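NS1 (Human bocavirus, PDB 4KW3) probably recognises the viral replication origin and nicks one DNA strand through this N-terminal nuclease domain, starting rolling-circle replication. Local coordinates at residues Q106-I119 with F207-S221. Sequence-based numbering, arbitrary orientation.
Sequences QSELGEKNLHCHII and FFKNYLLPKNRCISS
Tyr211 CE2 approaches one face of the His117 imidazole in an offset edge-to-face pair, planes at 63°. In this rolling-circle (HUH) nuclease the contact brings together RCR-2 (His115 to His117) and RCR-3 (Tyr211 to Lys215): His115 and His117, with Glu108 outside RCR-2, are the predicted divalent-metal ligands on the antiparallel hairpin 106-119, and Tyr211 is the predicted nucleophile on helix 207-212, which packs against the hairpin. The same imidazole face receives the Leu212 methyl CD2 as a CH-pi contact, 4.2 Å from the ring centroid, an apolar support that does not compete for its nitrogens. The other methyl, CD1, meets Ile119 CD1 tip to tip at 3.8 Å, and that isoleucine methyl also lies at the edge of the Phe207 ring. Gln106 NE2 donates to the backbone O of Leu212 (3.0 Å, 166° at the hydrogen); the glutamine suits this buried place because its OE1 simultaneously accepts from Thr245 and Arg257. Lys215 leaves the inverse gamma turn centred on Pro214 with its chain extended beyond CG, crossing the Glu108 side chain at about a right angle. NZ makes a weak salt-bridge bond to Glu108 OE1 at 3.0 Å and another weak, longer bond to Tyr211 OH at 3.3 Å.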
# COMPACT_ATOMS: atom_id res chain seq x y z
N GLN A 106 -0.46 3.43 0.93
CA GLN A 106 0.93 3.04 1.06
C GLN A 106 1.05 1.56 1.41
O GLN A 106 0.52 1.09 2.43
CB GLN A 106 1.62 3.88 2.13
CG GLN A 106 3.10 3.56 2.34
CD GLN A 106 3.82 4.66 3.10
OE1 GLN A 106 3.98 5.78 2.60
NE2 GLN A 106 4.26 4.35 4.32
N SER A 107 1.76 0.82 0.57
CA SER A 107 2.05 -0.59 0.80
C SER A 107 3.36 -0.75 1.59
O SER A 107 4.27 0.05 1.46
CB SER A 107 2.13 -1.34 -0.52
OG SER A 107 3.03 -0.70 -1.41
N GLU A 108 3.44 -1.79 2.41
CA GLU A 108 4.59 -2.01 3.26
C GLU A 108 4.86 -3.50 3.42
O GLU A 108 3.96 -4.26 3.72
CB GLU A 108 4.39 -1.37 4.63
CG GLU A 108 5.28 -1.91 5.75
CD GLU A 108 5.04 -1.21 7.10
OE1 GLU A 108 4.27 -0.23 7.13
OE2 GLU A 108 5.62 -1.64 8.12
N LEU A 109 6.11 -3.89 3.22
CA LEU A 109 6.53 -5.25 3.49
C LEU A 109 6.92 -5.29 4.95
O LEU A 109 8.06 -4.99 5.30
CB LEU A 109 7.74 -5.60 2.64
CG LEU A 109 7.46 -6.01 1.19
CD1 LEU A 109 6.61 -5.02 0.43
CD2 LEU A 109 8.74 -6.20 0.48
N GLY A 110 5.99 -5.70 5.81
CA GLY A 110 6.25 -5.68 7.24
C GLY A 110 7.09 -6.85 7.74
O GLY A 110 7.40 -7.79 7.01
N GLU A 111 7.45 -6.78 9.02
CA GLU A 111 8.19 -7.85 9.66
C GLU A 111 7.36 -9.12 9.53
O GLU A 111 7.88 -10.19 9.18
CB GLU A 111 8.42 -7.50 11.13
CG GLU A 111 9.04 -8.61 11.96
CD GLU A 111 10.49 -8.85 11.60
OE1 GLU A 111 11.13 -7.92 11.06
OE2 GLU A 111 11.00 -9.96 11.87
N LYS A 112 6.05 -8.98 9.76
CA LYS A 112 5.13 -10.11 9.70
C LYS A 112 4.19 -9.98 8.50
O LYS A 112 4.06 -10.90 7.69
CB LYS A 112 4.33 -10.20 11.01
CG LYS A 112 3.12 -11.14 10.97
CD LYS A 112 2.27 -11.04 12.25
CE LYS A 112 0.85 -11.60 12.07
NZ LYS A 112 -0.22 -10.69 12.64
N ASN A 113 3.56 -8.81 8.35
CA ASN A 113 2.52 -8.68 7.33
C ASN A 113 2.83 -7.83 6.13
O ASN A 113 3.50 -6.81 6.23
CB ASN A 113 1.21 -8.20 7.96
CG ASN A 113 0.76 -9.11 9.07
OD1 ASN A 113 0.86 -10.34 8.96
ND2 ASN A 113 0.34 -8.52 10.18
N LEU A 114 2.32 -8.28 5.00
CA LEU A 114 2.30 -7.47 3.79
C LEU A 114 1.02 -6.62 3.81
O LEU A 114 -0.08 -7.11 3.56
CB LEU A 114 2.31 -8.40 2.56
CG LEU A 114 2.12 -7.73 1.20
CD1 LEU A 114 3.22 -6.71 0.98
CD2 LEU A 114 2.11 -8.76 0.07
N HIS A 115 1.15 -5.33 4.12
CA HIS A 115 -0.07 -4.55 4.25
C HIS A 115 -0.12 -3.24 3.48
O HIS A 115 0.88 -2.74 3.00
CB HIS A 115 -0.44 -4.35 5.73
CG HIS A 115 0.64 -3.78 6.58
ND1 HIS A 115 0.93 -4.27 7.83
CD2 HIS A 115 1.47 -2.74 6.38
CE1 HIS A 115 1.93 -3.58 8.35
NE2 HIS A 115 2.27 -2.64 7.49
N CYS A 116 -1.33 -2.71 3.35
CA CYS A 116 -1.50 -1.36 2.85
C CYS A 116 -2.22 -0.52 3.89
O CYS A 116 -3.19 -0.99 4.51
CB CYS A 116 -2.33 -1.38 1.58
SG CYS A 116 -1.46 -2.02 0.20
N HIS A 117 -1.77 0.72 4.05
CA HIS A 117 -2.53 1.71 4.79
C HIS A 117 -3.27 2.55 3.77
O HIS A 117 -2.69 2.90 2.72
CB HIS A 117 -1.62 2.61 5.61
CG HIS A 117 -0.95 1.91 6.75
ND1 HIS A 117 -1.44 1.97 8.04
CD2 HIS A 117 0.16 1.13 6.79
CE1 HIS A 117 -0.65 1.27 8.83
NE2 HIS A 117 0.32 0.75 8.10
N ILE A 118 -4.54 2.81 4.05
CA ILE A 118 -5.37 3.66 3.20
C ILE A 118 -5.94 4.80 4.04
O ILE A 118 -6.64 4.56 5.02
CB ILE A 118 -6.57 2.87 2.63
CG1 ILE A 118 -6.08 1.61 1.91
CG2 ILE A 118 -7.44 3.74 1.71
CD1 ILE A 118 -6.36 0.35 2.67
N ILE A 119 -5.64 6.03 3.65
CA ILE A 119 -6.35 7.16 4.22
C ILE A 119 -7.33 7.66 3.16
O ILE A 119 -6.94 8.02 2.05
CB ILE A 119 -5.40 8.32 4.63
CG1 ILE A 119 -4.25 7.81 5.50
CG2 ILE A 119 -6.17 9.38 5.39
CD1 ILE A 119 -3.17 8.81 5.66
N PHE A 207 -1.07 12.58 10.05
CA PHE A 207 -0.86 11.15 10.19
C PHE A 207 0.03 10.65 9.05
O PHE A 207 0.95 9.86 9.27
CB PHE A 207 -2.18 10.39 10.26
CG PHE A 207 -2.00 8.92 10.29
CD1 PHE A 207 -1.55 8.30 11.45
CD2 PHE A 207 -2.22 8.16 9.15
CE1 PHE A 207 -1.33 6.94 11.49
CE2 PHE A 207 -2.02 6.79 9.17
CZ PHE A 207 -1.57 6.18 10.34
N PHE A 208 -0.25 11.14 7.84
CA PHE A 208 0.59 10.89 6.67
C PHE A 208 2.03 11.34 6.91
O PHE A 208 2.98 10.57 6.75
CB PHE A 208 0.02 11.64 5.45
CG PHE A 208 0.81 11.46 4.17
CD1 PHE A 208 1.20 10.20 3.74
CD2 PHE A 208 1.14 12.56 3.39
CE1 PHE A 208 1.91 10.03 2.56
CE2 PHE A 208 1.87 12.41 2.20
CZ PHE A 208 2.26 11.14 1.78
N LYS A 209 2.18 12.60 7.31
CA LYS A 209 3.49 13.22 7.47
C LYS A 209 4.30 12.54 8.57
O LYS A 209 5.50 12.27 8.38
CB LYS A 209 3.37 14.71 7.80
CG LYS A 209 4.72 15.40 7.92
CD LYS A 209 4.66 16.74 8.67
CE LYS A 209 4.43 16.52 10.14
NZ LYS A 209 4.66 17.76 10.94
N ASN A 210 3.64 12.24 9.69
CA ASN A 210 4.38 11.75 10.84
C ASN A 210 4.52 10.25 10.95
O ASN A 210 5.53 9.78 11.49
CB ASN A 210 3.80 12.31 12.15
CG ASN A 210 4.08 13.77 12.28
OD1 ASN A 210 5.16 14.22 11.90
ND2 ASN A 210 3.11 14.53 12.78
N TYR A 211 3.58 9.49 10.39
CA TYR A 211 3.66 8.05 10.55
C TYR A 211 3.99 7.34 9.23
O TYR A 211 4.80 6.44 9.22
CB TYR A 211 2.42 7.42 11.23
CG TYR A 211 2.53 5.91 11.20
CD1 TYR A 211 3.32 5.23 12.14
CD2 TYR A 211 1.94 5.16 10.18
CE1 TYR A 211 3.49 3.85 12.08
CE2 TYR A 211 2.10 3.78 10.11
CZ TYR A 211 2.89 3.13 11.06
OH TYR A 211 3.06 1.76 11.00
N LEU A 212 3.42 7.78 8.11
CA LEU A 212 3.64 7.07 6.84
C LEU A 212 4.92 7.53 6.10
O LEU A 212 5.66 6.70 5.56
CB LEU A 212 2.42 7.20 5.94
CG LEU A 212 1.13 6.49 6.41
CD1 LEU A 212 0.02 6.73 5.40
CD2 LEU A 212 1.36 4.98 6.59
N LEU A 213 5.19 8.84 6.08
CA LEU A 213 6.33 9.39 5.35
C LEU A 213 7.72 8.98 5.83
O LEU A 213 8.54 8.52 5.04
CB LEU A 213 6.24 10.91 5.24
CG LEU A 213 5.32 11.39 4.13
CD1 LEU A 213 5.56 12.85 3.89
CD2 LEU A 213 5.56 10.55 2.87
N PRO A 214 7.98 9.10 7.14
CA PRO A 214 9.40 8.92 7.50
C PRO A 214 9.81 7.46 7.66
O PRO A 214 10.17 7.00 8.73
CB PRO A 214 9.52 9.70 8.81
CG PRO A 214 8.16 9.64 9.42
CD PRO A 214 7.15 9.48 8.30
N LYS A 215 9.74 6.74 6.55
CA LYS A 215 10.19 5.36 6.50
C LYS A 215 11.16 5.20 5.34
O LYS A 215 11.12 5.97 4.37
CB LYS A 215 9.00 4.41 6.32
CG LYS A 215 7.95 4.52 7.41
CD LYS A 215 6.85 3.51 7.22
CE LYS A 215 5.79 3.61 8.31
NZ LYS A 215 4.94 2.39 8.36
N ASN A 216 12.04 4.21 5.42
CA ASN A 216 12.92 3.95 4.29
C ASN A 216 12.25 2.93 3.38
O ASN A 216 11.35 2.21 3.82
CB ASN A 216 14.28 3.46 4.76
CG ASN A 216 14.97 4.48 5.66
OD1 ASN A 216 14.99 5.68 5.36
ND2 ASN A 216 15.57 4.00 6.76
N ARG A 217 12.63 2.91 2.11
CA ARG A 217 12.05 1.98 1.18
C ARG A 217 12.68 0.61 1.21
O ARG A 217 13.91 0.48 1.29
CB ARG A 217 12.10 2.50 -0.26
CG ARG A 217 11.21 1.67 -1.18
CD ARG A 217 11.10 2.25 -2.55
NE ARG A 217 12.38 2.26 -3.23
CZ ARG A 217 12.50 2.38 -4.54
NH1 ARG A 217 11.39 2.49 -5.26
NH2 ARG A 217 13.70 2.40 -5.13
N CYS A 218 11.82 -0.41 1.10
CA CYS A 218 12.27 -1.76 0.84
C CYS A 218 11.24 -2.49 -0.04
O CYS A 218 10.09 -2.64 0.35
CB CYS A 218 12.45 -2.51 2.15
SG CYS A 218 12.99 -4.17 1.87
N ILE A 219 11.64 -2.90 -1.24
CA ILE A 219 10.69 -3.52 -2.19
C ILE A 219 10.67 -5.05 -2.22
O ILE A 219 9.95 -5.65 -2.99
CB ILE A 219 10.86 -2.99 -3.63
CG1 ILE A 219 12.24 -3.35 -4.18
CG2 ILE A 219 10.61 -1.48 -3.70
CD1 ILE A 219 12.45 -2.83 -5.57
N SER A 220 11.48 -5.68 -1.37
CA SER A 220 11.49 -7.13 -1.26
C SER A 220 11.96 -7.63 0.10
O SER A 220 12.86 -7.06 0.70
CB SER A 220 12.34 -7.76 -2.35
OG SER A 220 12.28 -9.17 -2.21
N SER A 221 11.36 -8.73 0.55
CA SER A 221 11.83 -9.43 1.73
C SER A 221 13.27 -9.88 1.55
O SER A 221 13.99 -10.08 2.53
CB SER A 221 10.96 -10.66 1.97
OG SER A 221 9.61 -10.29 2.21